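Local structure of sugar kinase (Agrobacterium tumefaciens, 2RBC) at residues Gly275-Gly280 and Ser300-Leu305. The protein probably transfers the phosphate of ATP to a carbohydrate hydroxyl, as a putative sugar kinase of the ribokinase (pfkB) family. Residues are numbered along the deposited sequence; the frame is centred on the assembly and turned at random.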
loop_
_atom_site.group_PDB
_atom_site.type_symbol
_atom_site.label_atom_id
_atom_site.label_comp_id
_atom_site.label_asym_id
_atom_site.label_seq_id
_atom_site.Cartn_x
_atom_site.Cartn_y
_atom_site.Cartn_z
ATOM N N GLY A 275 -18.917 2.604 11.618
ATOM C CA GLY A 275 -18.942 2.501 13.100
ATOM C C GLY A 275 -18.156 3.603 13.766
ATOM O O GLY A 275 -18.573 4.160 14.765
ATOM N N ASP A 276 -17.027 3.963 13.179
ATOM C CA ASP A 276 -16.224 5.084 13.677
ATOM C C ASP A 276 -16.931 6.435 13.590
ATOM O O ASP A 276 -16.860 7.271 14.505
ATOM C CB ASP A 276 -14.908 5.178 12.912
ATOM C CG ASP A 276 -14.122 3.873 12.936
ATOM O OD1 ASP A 276 -14.188 3.191 13.979
ATOM O OD2 ASP A 276 -13.444 3.545 11.934
ATOM N N ILE A 277 -17.608 6.665 12.483
ATOM C CA ILE A 277 -18.383 7.886 12.361
ATOM C C ILE A 277 -19.480 7.876 13.423
ATOM O O ILE A 277 -19.765 8.917 14.032
ATOM C CB ILE A 277 -18.939 8.068 10.923
ATOM C CG1 ILE A 277 -17.908 8.726 9.988
ATOM C CG2 ILE A 277 -20.222 8.942 10.930
ATOM C CD1 ILE A 277 -16.429 8.198 10.026
ATOM N N PHE A 278 -20.122 6.722 13.620
ATOM C CA PHE A 278 -21.123 6.552 14.676
ATOM C C PHE A 278 -20.543 6.926 16.032
ATOM O O PHE A 278 -21.119 7.723 16.735
ATOM C CB PHE A 278 -21.696 5.105 14.720
ATOM C CG PHE A 278 -22.871 4.901 15.688
ATOM C CD1 PHE A 278 -22.672 4.866 17.068
ATOM C CD2 PHE A 278 -24.180 4.713 15.202
ATOM C CE1 PHE A 278 -23.743 4.705 17.940
ATOM C CE2 PHE A 278 -25.274 4.532 16.073
ATOM C CZ PHE A 278 -25.059 4.533 17.435
ATOM N N HIS A 279 -19.400 6.342 16.384
ATOM C CA HIS A 279 -18.814 6.543 17.721
ATOM C C HIS A 279 -18.402 7.979 18.008
ATOM O O HIS A 279 -18.632 8.504 19.105
ATOM C CB HIS A 279 -17.607 5.616 17.901
ATOM C CG HIS A 279 -17.965 4.174 17.790
ATOM N ND1 HIS A 279 -17.166 3.261 17.144
ATOM C CD2 HIS A 279 -19.067 3.497 18.189
ATOM C CE1 HIS A 279 -17.770 2.077 17.142
ATOM N NE2 HIS A 279 -18.919 2.190 17.778
ATOM N N GLY A 280 -17.783 8.611 17.027
ATOM C CA GLY A 280 -17.355 9.987 17.166
ATOM C C GLY A 280 -18.563 10.900 17.335
ATOM O O GLY A 280 -18.526 11.795 18.158
ATOM N N SER A 300 -26.512 7.388 14.009
ATOM C CA SER A 300 -26.995 6.491 12.981
ATOM C C SER A 300 -27.080 7.157 11.621
ATOM O O SER A 300 -26.626 6.594 10.617
ATOM C CB SER A 300 -28.386 5.938 13.331
ATOM O OG SER A 300 -28.291 5.092 14.462
ATOM N N VAL A 301 -27.680 8.343 11.570
ATOM C CA VAL A 301 -27.802 9.048 10.315
ATOM C C VAL A 301 -26.438 9.443 9.759
ATOM O O VAL A 301 -26.181 9.305 8.558
ATOM C CB VAL A 301 -28.764 10.291 10.446
ATOM C CG1 VAL A 301 -28.804 11.118 9.157
ATOM C CG2 VAL A 301 -30.185 9.796 10.815
ATOM N N ALA A 302 -25.565 9.925 10.625
ATOM C CA ALA A 302 -24.219 10.293 10.210
ATOM C C ALA A 302 -23.498 9.102 9.589
ATOM O O ALA A 302 -22.901 9.213 8.505
ATOM C CB ALA A 302 -23.432 10.848 11.381
ATOM N N ALA A 303 -23.594 7.960 10.246
ATOM C CA ALA A 303 -22.974 6.722 9.740
ATOM C C ALA A 303 -23.557 6.317 8.406
ATOM O O ALA A 303 -22.837 6.008 7.484
ATOM C CB ALA A 303 -23.122 5.587 10.767
ATOM N N ALA A 304 -24.880 6.380 8.289
ATOM C CA ALA A 304 -25.601 6.085 7.034
ATOM C C ALA A 304 -25.100 6.961 5.883
ATOM O O ALA A 304 -24.774 6.468 4.798
ATOM C CB ALA A 304 -27.152 6.206 7.236
ATOM N N LEU A 305 -24.997 8.260 6.119
ATOM C CA LEU A 305 -24.502 9.164 5.112
ATOM C C LEU A 305 -23.121 8.754 4.641
ATOM O O LEU A 305 -22.872 8.685 3.422
ATOM C CB LEU A 305 -24.503 10.613 5.623
ATOM C CG LEU A 305 -25.863 11.329 5.570
ATOM C CD1 LEU A 305 -25.847 12.525 6.531
ATOM C CD2 LEU A 305 -26.106 11.831 4.220
#
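Ile277 and Phe278, neighbours on one helix, reach across to Ala302, Ala303 and Ser300 on another, and the pair is a good example of how small residues let two helices approach closely. The segment axes come within 7.9 Å at an angle of 149°, roughly antiparallel, and the backbones are nearest where CA of Phe278 lies 5.3 Å from CA of Ala303. Ile277 uses its two branches differently. The CG2 methyl of Ile277, anti to the backbone N (chi1 -84° for the CG1 branch), is laid on the peptide that follows Ala302, 3.5 Å from C of Ala302 and 3.8 Å from CB of Ala302. The CG1 arm instead leads away from the second helix, while the side chain as a whole also touches Ala75 of helix 68-78 and Ala316. Phe278 runs past Ala303, CB of Phe278 touching CB of Ala303 at 4.2 Å, and its ring, thrown anti to the backbone N (chi1 -173°), extends to the preceding turn. There the CD2-CE2 edge of Phe278 rests against N of Ser300, 3.7 Å from both atoms, and CE2 of Phe278 meets OG of Ser300 at 3.5 Å, the oxygen near the ring plane. That hydroxyl is already hydrogen-bonded to the backbone O of Val296, and no hydrogen bond links the two segments; apolar packing dominates. A 1,2-ethanediol beside Phe278 probably comes from the crystallisation liquor. Helices 274-287 and 292-307 thus form a helical hairpin of the ribokinase-like fold, the first beginning within an Ala-Ala-Gly-Asp sequence ending at Asp276, which resembles the Gly-Ala-Gly-Asp signature found at the phosphoryl-transfer site in pfkB relatives.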